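Local coordinates for TIGR00725 family protein (Thermotoga maritima, PDB 1RCU) that is of unknown function but, as a member of the SLOG superfamily with a Rossmann-like fold, probably binds a nucleotide or related small ligand, at residues V29-V35 / R66-L72; L60-R66 / T83-P89; S74-R78 / N95-S99. All blocks are in the same frame, centred on the assembly; numbering follows the deposited sequence.

Contact 1: V29-V35 / R66-L72; sequences VGYSGPV and RDGVMEL
The carbonyl oxygen of Y31 takes the backbone N-H of V69, O of Y31 to N of V69 2.9 Å, and joins the loop leaving strand 25-30 to the first turn of helix 68-79. Packing is tight here because glycines stand where a side chain could not. V69 lays its isopropyl group against the bare backbone of G30, with CB of V69 4.0 Å from CA of G30; a CB on G30 would run into CG1 of V69. G68, at a positive phi of 53°, brings its CA to 3.6 Å from O of Y31, and any side chain on it would strike that oxygen. The terminal methyl of selenomethionine M70 meets the S32 side chain, CE of M70 to CB of S32 3.5 Å. At the far end of the loop V35 is wedged on L72, its CG2 3.5 Å from CG of L72 and its CG1 against CD2 of the same leucine.

D67 holds the loop between these points, at G33. Its CG lies between the backbone N and the carbonyl carbon (chi1 45°), which swings the carboxylate toward G33, and OD1 of D67 accepts N of G33 at 2.6 Å from above the carboxylate plane. The main chain replies weakly, N of G68 to O of G33. With an alanine here, N of G33 would probably lose its acceptor, leaving G33 with only the weak G68 bond across the contact.

The solvent side is looser: P34 is exposed, and R66 sends its guanidinium elsewhere, to a salt bridge with E92. R171 of the second subunit approaches the loop at S32. The polar grip thus consists of two main-chain bonds, one of them weak, and one carboxylate, while glycine at G30 and G68 lets the V69 side chain and the Y31 carbonyl come close.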
loop_
_atom_site.group_PDB
_atom_site.type_symbol
_atom_site.label_atom_id
_atom_site.label_comp_id
_atom_site.label_asym_id
_atom_site.label_seq_id
_atom_site.Cartn_x
_atom_site.Cartn_y
_atom_site.Cartn_z
ATOM N N VAL A 29 8.171 -8.491 -17.396
ATOM C CA VAL A 29 9.018 -8.488 -16.213
ATOM C C VAL A 29 10.310 -9.259 -16.500
ATOM O O VAL A 29 10.349 -10.115 -17.379
ATOM C CB VAL A 29 8.276 -9.133 -15.004
ATOM C CG1 VAL A 29 6.987 -8.381 -14.724
ATOM C CG2 VAL A 29 7.979 -10.580 -15.289
ATOM N N GLY A 30 11.361 -8.953 -15.751
ATOM C CA GLY A 30 12.634 -9.628 -15.946
ATOM C C GLY A 30 13.758 -9.041 -15.116
ATOM O O GLY A 30 13.523 -8.178 -14.284
ATOM N N TYR A 31 14.982 -9.507 -15.348
ATOM C CA TYR A 31 16.157 -9.037 -14.606
ATOM C C TYR A 31 16.259 -7.534 -14.538
ATOM O O TYR A 31 15.833 -6.835 -15.458
ATOM C CB TYR A 31 17.452 -9.497 -15.269
ATOM C CG TYR A 31 17.756 -10.968 -15.283
ATOM C CD1 TYR A 31 18.059 -11.671 -14.104
ATOM C CD2 TYR A 31 17.880 -11.632 -16.498
ATOM C CE1 TYR A 31 18.490 -13.009 -14.158
ATOM C CE2 TYR A 31 18.312 -12.950 -16.565
ATOM C CZ TYR A 31 18.612 -13.632 -15.405
ATOM O OH TYR A 31 19.022 -14.938 -15.531
ATOM N N SER A 32 16.829 -7.038 -13.447
ATOM C CA SER A 32 17.088 -5.611 -13.323
ATOM C C SER A 32 18.615 -5.584 -13.337
ATOM O O SER A 32 19.237 -6.610 -13.579
ATOM C CB SER A 32 16.534 -5.030 -12.017
ATOM O OG SER A 32 17.079 -5.674 -10.869
ATOM N N GLY A 33 19.228 -4.429 -13.112
ATOM C CA GLY A 33 20.679 -4.387 -13.139
ATOM C C GLY A 33 21.238 -3.725 -14.388
ATOM O O GLY A 33 20.486 -3.411 -15.307
ATOM N N PRO A 34 22.565 -3.520 -14.471
ATOM C CA PRO A 34 23.096 -2.870 -15.669
ATOM C C PRO A 34 22.846 -3.615 -16.974
ATOM O O PRO A 34 23.106 -4.806 -17.113
ATOM C CB PRO A 34 24.575 -2.714 -15.348
ATOM C CG PRO A 34 24.860 -3.974 -14.639
ATOM C CD PRO A 34 23.660 -4.137 -13.702
ATOM N N VAL A 35 22.333 -2.863 -17.931
ATOM C CA VAL A 35 21.994 -3.366 -19.246
ATOM C C VAL A 35 23.200 -3.877 -20.044
ATOM O O VAL A 35 23.066 -4.751 -20.898
ATOM C CB VAL A 35 21.224 -2.256 -20.016
ATOM C CG1 VAL A 35 21.658 -2.184 -21.455
ATOM C CG2 VAL A 35 19.736 -2.528 -19.937
ATOM N N ARG A 66 12.642 0.182 -14.193
ATOM C CA ARG A 66 14.068 0.312 -13.906
ATOM C C ARG A 66 14.956 0.010 -15.117
ATOM O O ARG A 66 14.590 0.269 -16.262
ATOM C CB ARG A 66 14.455 -0.628 -12.761
ATOM C CG ARG A 66 13.525 -0.613 -11.564
ATOM C CD ARG A 66 13.942 0.401 -10.496
ATOM N NE ARG A 66 15.366 0.348 -10.127
ATOM C CZ ARG A 66 16.033 -0.739 -9.742
ATOM N NH1 ARG A 66 15.427 -1.914 -9.665
ATOM N NH2 ARG A 66 17.318 -0.642 -9.422
ATOM N N ASP A 67 16.130 -0.545 -14.833
ATOM C CA ASP A 67 17.102 -0.916 -15.860
ATOM C C ASP A 67 16.893 -2.359 -16.343
ATOM O O ASP A 67 15.758 -2.845 -16.430
ATOM C CB ASP A 67 18.533 -0.760 -15.311
ATOM C CG ASP A 67 18.694 -1.333 -13.895
ATOM O OD1 ASP A 67 17.937 -2.249 -13.509
ATOM O OD2 ASP A 67 19.600 -0.867 -13.172
ATOM N N GLY A 68 17.997 -3.028 -16.665
ATOM C CA GLY A 68 17.954 -4.412 -17.114
ATOM C C GLY A 68 17.025 -4.712 -18.274
ATOM O O GLY A 68 16.976 -3.965 -19.253
ATOM N N VAL A 69 16.309 -5.826 -18.170
ATOM C CA VAL A 69 15.362 -6.233 -19.202
ATOM C C VAL A 69 14.323 -5.133 -19.448
ATOM O O VAL A 69 13.947 -4.873 -20.592
ATOM C CB VAL A 69 14.619 -7.549 -18.799
ATOM C CG1 VAL A 69 13.323 -7.717 -19.594
ATOM C CG2 VAL A 69 15.516 -8.739 -19.043
HETATM N N MSE A 70 13.869 -4.496 -18.369
HETATM C CA MSE A 70 12.869 -3.431 -18.464
HETATM C C MSE A 70 13.332 -2.302 -19.384
HETATM O O MSE A 70 12.560 -1.801 -20.197
HETATM C CB MSE A 70 12.542 -2.862 -17.071
HETATM C CG MSE A 70 11.872 -3.853 -16.100
HETATM SE SE MSE A 70 12.069 -3.384 -14.192
HETATM C CE MSE A 70 13.969 -3.803 -14.001
ATOM N N GLU A 71 14.600 -1.920 -19.271
ATOM C CA GLU A 71 15.144 -0.855 -20.090
ATOM C C GLU A 71 15.202 -1.212 -21.565
ATOM O O GLU A 71 14.807 -0.424 -22.415
ATOM C CB GLU A 71 16.545 -0.484 -19.598
ATOM C CG GLU A 71 17.175 0.686 -20.345
ATOM C CD GLU A 71 18.434 1.187 -19.665
ATOM O OE1 GLU A 71 18.370 1.471 -18.445
ATOM O OE2 GLU A 71 19.479 1.301 -20.350
ATOM N N LEU A 72 15.691 -2.410 -21.858
ATOM C CA LEU A 72 15.837 -2.882 -23.226
ATOM C C LEU A 72 14.512 -3.081 -23.950
ATOM O O LEU A 72 14.373 -2.747 -25.134
ATOM C CB LEU A 72 16.635 -4.183 -23.225
ATOM C CG LEU A 72 18.022 -4.039 -22.583
ATOM C CD1 LEU A 72 18.652 -5.409 -22.431
ATOM C CD2 LEU A 72 18.908 -3.117 -23.422
#

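Contact 2: L60-R66 / T83-P89; sequences LVFNGGR and TVVGILP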
loop_
_atom_site.group_PDB
_atom_site.type_symbol
_atom_site.label_atom_id
_atom_site.label_comp_id
_atom_site.label_asym_id
_atom_site.label_seq_id
_atom_site.Cartn_x
_atom_site.Cartn_y
_atom_site.Cartn_z
ATOM N N LEU A 60 -0.082 -1.905 -25.605
ATOM C CA LEU A 60 0.393 -0.902 -24.661
ATOM C C LEU A 60 1.290 -1.653 -23.666
ATOM O O LEU A 60 0.826 -2.570 -22.993
ATOM C CB LEU A 60 -0.797 -0.255 -23.945
ATOM C CG LEU A 60 -0.457 0.837 -22.944
ATOM C CD1 LEU A 60 0.434 1.883 -23.599
ATOM C CD2 LEU A 60 -1.744 1.446 -22.438
ATOM N N VAL A 61 2.565 -1.268 -23.575
ATOM C CA VAL A 61 3.495 -1.967 -22.693
ATOM C C VAL A 61 3.757 -1.345 -21.317
ATOM O O VAL A 61 3.964 -0.140 -21.185
ATOM C CB VAL A 61 4.849 -2.212 -23.421
ATOM C CG1 VAL A 61 5.779 -3.067 -22.554
ATOM C CG2 VAL A 61 4.598 -2.919 -24.766
ATOM N N PHE A 62 3.721 -2.193 -20.293
ATOM C CA PHE A 62 3.980 -1.793 -18.902
ATOM C C PHE A 62 5.123 -2.624 -18.332
ATOM O O PHE A 62 5.239 -3.812 -18.636
ATOM C CB PHE A 62 2.774 -2.068 -17.997
ATOM C CG PHE A 62 1.676 -1.081 -18.119
ATOM C CD1 PHE A 62 0.890 -1.043 -19.259
ATOM C CD2 PHE A 62 1.425 -0.180 -17.090
ATOM C CE1 PHE A 62 -0.146 -0.125 -19.376
ATOM C CE2 PHE A 62 0.386 0.756 -17.187
ATOM C CZ PHE A 62 -0.401 0.786 -18.335
ATOM N N ASN A 63 5.941 -2.000 -17.490
ATOM C CA ASN A 63 7.037 -2.690 -16.832
ATOM C C ASN A 63 7.456 -1.955 -15.559
ATOM O O ASN A 63 7.019 -0.830 -15.313
ATOM C CB ASN A 63 8.233 -2.857 -17.789
ATOM C CG ASN A 63 8.793 -1.542 -18.276
ATOM O OD1 ASN A 63 9.141 -0.667 -17.486
ATOM N ND2 ASN A 63 8.896 -1.400 -19.586
ATOM N N GLY A 64 8.301 -2.606 -14.762
ATOM C CA GLY A 64 8.780 -2.044 -13.508
ATOM C C GLY A 64 9.617 -0.780 -13.596
ATOM O O GLY A 64 10.144 -0.331 -12.582
ATOM N N GLY A 65 9.766 -0.241 -14.807
ATOM C CA GLY A 65 10.486 1.006 -15.031
ATOM C C GLY A 65 11.978 1.171 -14.780
ATOM O O GLY A 65 12.530 2.218 -15.128
ATOM N N ARG A 66 12.642 0.182 -14.193
ATOM C CA ARG A 66 14.068 0.312 -13.906
ATOM C C ARG A 66 14.956 0.010 -15.117
ATOM O O ARG A 66 14.590 0.269 -16.262
ATOM C CB ARG A 66 14.455 -0.628 -12.761
ATOM C CG ARG A 66 13.525 -0.613 -11.564
ATOM C CD ARG A 66 13.942 0.401 -10.496
ATOM N NE ARG A 66 15.366 0.348 -10.127
ATOM C CZ ARG A 66 16.033 -0.739 -9.742
ATOM N NH1 ARG A 66 15.427 -1.914 -9.665
ATOM N NH2 ARG A 66 17.318 -0.642 -9.422
ATOM N N THR A 83 4.062 2.907 -27.203
ATOM C CA THR A 83 4.034 3.555 -25.899
ATOM C C THR A 83 4.360 2.539 -24.819
ATOM O O THR A 83 3.854 1.419 -24.839
ATOM C CB THR A 83 2.651 4.134 -25.553
ATOM O OG1 THR A 83 2.266 5.085 -26.547
ATOM C CG2 THR A 83 2.697 4.835 -24.179
ATOM N N VAL A 84 5.208 2.929 -23.878
ATOM C CA VAL A 84 5.576 2.045 -22.788
ATOM C C VAL A 84 5.534 2.846 -21.493
ATOM O O VAL A 84 6.135 3.916 -21.364
ATOM C CB VAL A 84 6.973 1.391 -23.031
ATOM C CG1 VAL A 84 7.982 2.432 -23.351
ATOM C CG2 VAL A 84 7.404 0.555 -21.808
ATOM N N VAL A 85 4.789 2.318 -20.536
ATOM C CA VAL A 85 4.590 2.974 -19.251
ATOM C C VAL A 85 5.296 2.254 -18.108
ATOM O O VAL A 85 5.160 1.036 -17.952
ATOM C CB VAL A 85 3.085 3.053 -18.939
ATOM C CG1 VAL A 85 2.873 3.584 -17.517
ATOM C CG2 VAL A 85 2.391 3.934 -19.967
ATOM N N GLY A 86 6.034 3.022 -17.309
ATOM C CA GLY A 86 6.751 2.452 -16.186
ATOM C C GLY A 86 6.105 2.715 -14.839
ATOM O O GLY A 86 5.659 3.826 -14.556
ATOM N N ILE A 87 6.044 1.676 -14.014
ATOM C CA ILE A 87 5.479 1.771 -12.667
ATOM C C ILE A 87 6.715 1.673 -11.784
ATOM O O ILE A 87 7.327 0.616 -11.677
ATOM C CB ILE A 87 4.542 0.581 -12.360
ATOM C CG1 ILE A 87 3.460 0.466 -13.436
ATOM C CG2 ILE A 87 3.887 0.757 -11.007
ATOM C CD1 ILE A 87 2.406 1.523 -13.382
ATOM N N LEU A 88 7.070 2.786 -11.158
ATOM C CA LEU A 88 8.266 2.855 -10.338
ATOM C C LEU A 88 8.115 2.671 -8.849
ATOM O O LEU A 88 7.165 3.161 -8.230
ATOM C CB LEU A 88 8.962 4.196 -10.562
ATOM C CG LEU A 88 9.544 4.445 -11.947
ATOM C CD1 LEU A 88 9.611 5.940 -12.208
ATOM C CD2 LEU A 88 10.929 3.801 -12.040
ATOM N N PRO A 89 9.059 1.926 -8.253
ATOM C CA PRO A 89 9.036 1.699 -6.812
ATOM C C PRO A 89 9.493 3.030 -6.231
ATOM O O PRO A 89 10.328 3.706 -6.831
ATOM C CB PRO A 89 10.058 0.578 -6.623
ATOM C CG PRO A 89 11.003 0.780 -7.732
ATOM C CD PRO A 89 10.107 1.108 -8.892
#
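Two carbonyl oxygens come close without bonding where the ladder gives out: O of G64 stands 3.1 Å from O of I87, both acceptors, with R111 offering the former a weak hydrogen bond. Before that point the pairing is regular. V61 and N63 each donate and accept, the shortest bond being N of V85 to O of V61 at 2.7 Å, with an N-H...O angle of 165°.

On one face of the sheet, V85 sits over the ring of F62, its CB 4.1 Å from the ring centroid and displaced toward the rim. The methyl CD1 of I87 comes instead to the edge of that ring, 4.2 Å from CD2 of F62. V85 and I87 also pack on V100 and V102 of the third subunit.

These neighbouring parallel strands are the two ends of a beta-alpha-beta unit, with helix 68-79 making the crossover on the opposite face, the one carrying V61, N63 and V84. There CG1 of V61 meets CG2 of V84 at 4.0 Å, under V77 of the helix. N63 closes an Asx turn: OD1 of N63 takes N of G65 at 2.8 Å, in the carbonyl plane and on a lone pair. With its CG between the backbone N and carbonyl carbon (chi1 61°), its amide also reaches CG2 of V84, while ND2 donates to S74. G65 has a positive phi, and a CB on it would collide with CD2 of L88.

Contact 3: S74-R78 / N95-S99; sequences SQGVR and NPYLS
Q75 lies over one face of the Y97 ring, its CB 3.8 Å from the ring centroid and almost exactly on the ring normal. The glutamine chain is extended, with CG opposite the backbone N (chi1 -174°), and therefore runs alongside the tyrosine in the same direction; CG of Q75 comes 3.6 Å from CE1 of Y97. Farther along, OE1 of Q75 is 3.3 Å from OH of Y97, and the amide and ring planes stand 44° apart. At the base of the ring, CB of S74 touches CB of Y97 at 3.8 Å. The R78 chain runs past the Y97 carbonyl, where its modelled closeness to that oxygen is doubtful, and brings its NE near OG of S99.

A second shell fixes these groups. NE2 of Q75 is bonded to E79, one turn on. S74 directs its hydroxyl to O of M70. On the loop side, OD1 of N95 accepts N of Y97 at 2.9 Å, in the carbonyl plane, which makes an Asx turn and is consistent with the tyrosine being turned toward the helix. ND2 of N95 in turn holds O of R66, and S99 receives N of V84 on its OG.

The arrangement belongs to a Rossmann-like parallel sheet: the helix-free connection from strand 84-88 to the outermost strand of this chain, 100-103, returns along the flank of crossover helix 68-79, its tyrosine laid against the helix surface.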
loop_
_atom_site.group_PDB
_atom_site.type_symbol
_atom_site.label_atom_id
_atom_site.label_comp_id
_atom_site.label_asym_id
_atom_site.label_seq_id
_atom_site.Cartn_x
_atom_site.Cartn_y
_atom_site.Cartn_z
ATOM N N SER A 74 11.840 -1.509 -23.211
ATOM C CA SER A 74 11.327 -0.168 -23.412
ATOM C C SER A 74 11.971 0.496 -24.632
ATOM O O SER A 74 11.299 1.126 -25.439
ATOM C CB SER A 74 11.575 0.651 -22.159
ATOM O OG SER A 74 10.913 0.068 -21.056
ATOM N N GLN A 75 13.285 0.353 -24.757
ATOM C CA GLN A 75 13.999 0.926 -25.893
ATOM C C GLN A 75 13.368 0.379 -27.170
ATOM O O GLN A 75 13.113 1.110 -28.125
ATOM C CB GLN A 75 15.475 0.535 -25.857
ATOM C CG GLN A 75 16.346 1.201 -26.914
ATOM C CD GLN A 75 17.743 0.602 -26.945
ATOM O OE1 GLN A 75 18.426 0.549 -25.917
ATOM N NE2 GLN A 75 18.173 0.147 -28.115
ATOM N N GLY A 76 13.105 -0.920 -27.167
ATOM C CA GLY A 76 12.512 -1.553 -28.327
ATOM C C GLY A 76 11.138 -1.019 -28.664
ATOM O O GLY A 76 10.793 -0.878 -29.839
ATOM N N VAL A 77 10.349 -0.717 -27.640
ATOM C CA VAL A 77 9.010 -0.208 -27.860
ATOM C C VAL A 77 9.082 1.200 -28.435
ATOM O O VAL A 77 8.402 1.521 -29.414
ATOM C CB VAL A 77 8.194 -0.181 -26.553
ATOM C CG1 VAL A 77 6.847 0.461 -26.811
ATOM C CG2 VAL A 77 8.012 -1.592 -26.009
ATOM N N ARG A 78 9.916 2.042 -27.835
ATOM C CA ARG A 78 10.054 3.421 -28.301
ATOM C C ARG A 78 10.658 3.465 -29.696
ATOM O O ARG A 78 10.266 4.275 -30.538
ATOM C CB ARG A 78 10.917 4.233 -27.352
ATOM C CG ARG A 78 10.295 4.402 -25.997
ATOM C CD ARG A 78 9.014 5.208 -26.038
ATOM N NE ARG A 78 9.179 6.524 -25.422
ATOM C CZ ARG A 78 9.441 7.635 -26.098
ATOM N NH1 ARG A 78 9.581 8.792 -25.467
ATOM N NH2 ARG A 78 9.545 7.585 -27.411
ATOM N N ASN A 95 13.974 4.255 -16.341
ATOM C CA ASN A 95 14.896 4.233 -17.459
ATOM C C ASN A 95 14.495 5.360 -18.414
ATOM O O ASN A 95 13.345 5.798 -18.415
ATOM C CB ASN A 95 14.876 2.848 -18.132
ATOM C CG ASN A 95 13.557 2.538 -18.821
ATOM O OD1 ASN A 95 13.177 3.205 -19.786
ATOM N ND2 ASN A 95 12.854 1.519 -18.332
ATOM N N PRO A 96 15.443 5.857 -19.229
ATOM C CA PRO A 96 15.165 6.946 -20.171
ATOM C C PRO A 96 14.345 6.659 -21.432
ATOM O O PRO A 96 14.366 7.456 -22.374
ATOM C CB PRO A 96 16.559 7.462 -20.507
ATOM C CG PRO A 96 17.359 6.208 -20.518
ATOM C CD PRO A 96 16.874 5.509 -19.251
ATOM N N TYR A 97 13.609 5.554 -21.464
ATOM C CA TYR A 97 12.808 5.261 -22.646
ATOM C C TYR A 97 11.331 5.215 -22.318
ATOM O O TYR A 97 10.513 4.948 -23.189
ATOM C CB TYR A 97 13.225 3.930 -23.245
ATOM C CG TYR A 97 14.669 3.874 -23.670
ATOM C CD1 TYR A 97 15.102 4.493 -24.855
ATOM C CD2 TYR A 97 15.614 3.198 -22.886
ATOM C CE1 TYR A 97 16.433 4.432 -25.242
ATOM C CE2 TYR A 97 16.947 3.144 -23.264
ATOM C CZ TYR A 97 17.348 3.756 -24.439
ATOM O OH TYR A 97 18.670 3.695 -24.794
ATOM N N LEU A 98 10.992 5.503 -21.066
ATOM C CA LEU A 98 9.609 5.465 -20.644
ATOM C C LEU A 98 8.770 6.581 -21.267
ATOM O O LEU A 98 9.151 7.753 -21.233
ATOM C CB LEU A 98 9.530 5.524 -19.115
ATOM C CG LEU A 98 10.136 4.357 -18.339
ATOM C CD1 LEU A 98 10.021 4.646 -16.850
ATOM C CD2 LEU A 98 9.426 3.059 -18.697
ATOM N N SER A 99 7.631 6.216 -21.852
ATOM C CA SER A 99 6.748 7.208 -22.450
ATOM C C SER A 99 6.163 7.995 -21.293
ATOM O O SER A 99 6.003 9.201 -21.372
ATOM C CB SER A 99 5.616 6.536 -23.226
ATOM O OG SER A 99 6.119 5.756 -24.294
#

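Strand 60-63, helix 68-79 and strand 84-88 follow one another in the chain, and the three contacts are built round this one unit. Contacts 1 and 3 both use the helix, contact 1 at its start and contact 3 farther along, with centres about 11 Å apart. Contact 2 shares R66 with contact 1, their centres also about 11 Å apart, and lies about 9 Å, centre to centre, from contact 3. Along the chain, contact 1 closes before contact 3 opens, whereas the segments of contact 2 alternate with those of both. Together they join helix 68-79 to the loop after strand 25-30, pair the two strands it connects, and bring the loop before strand 100-103 against it.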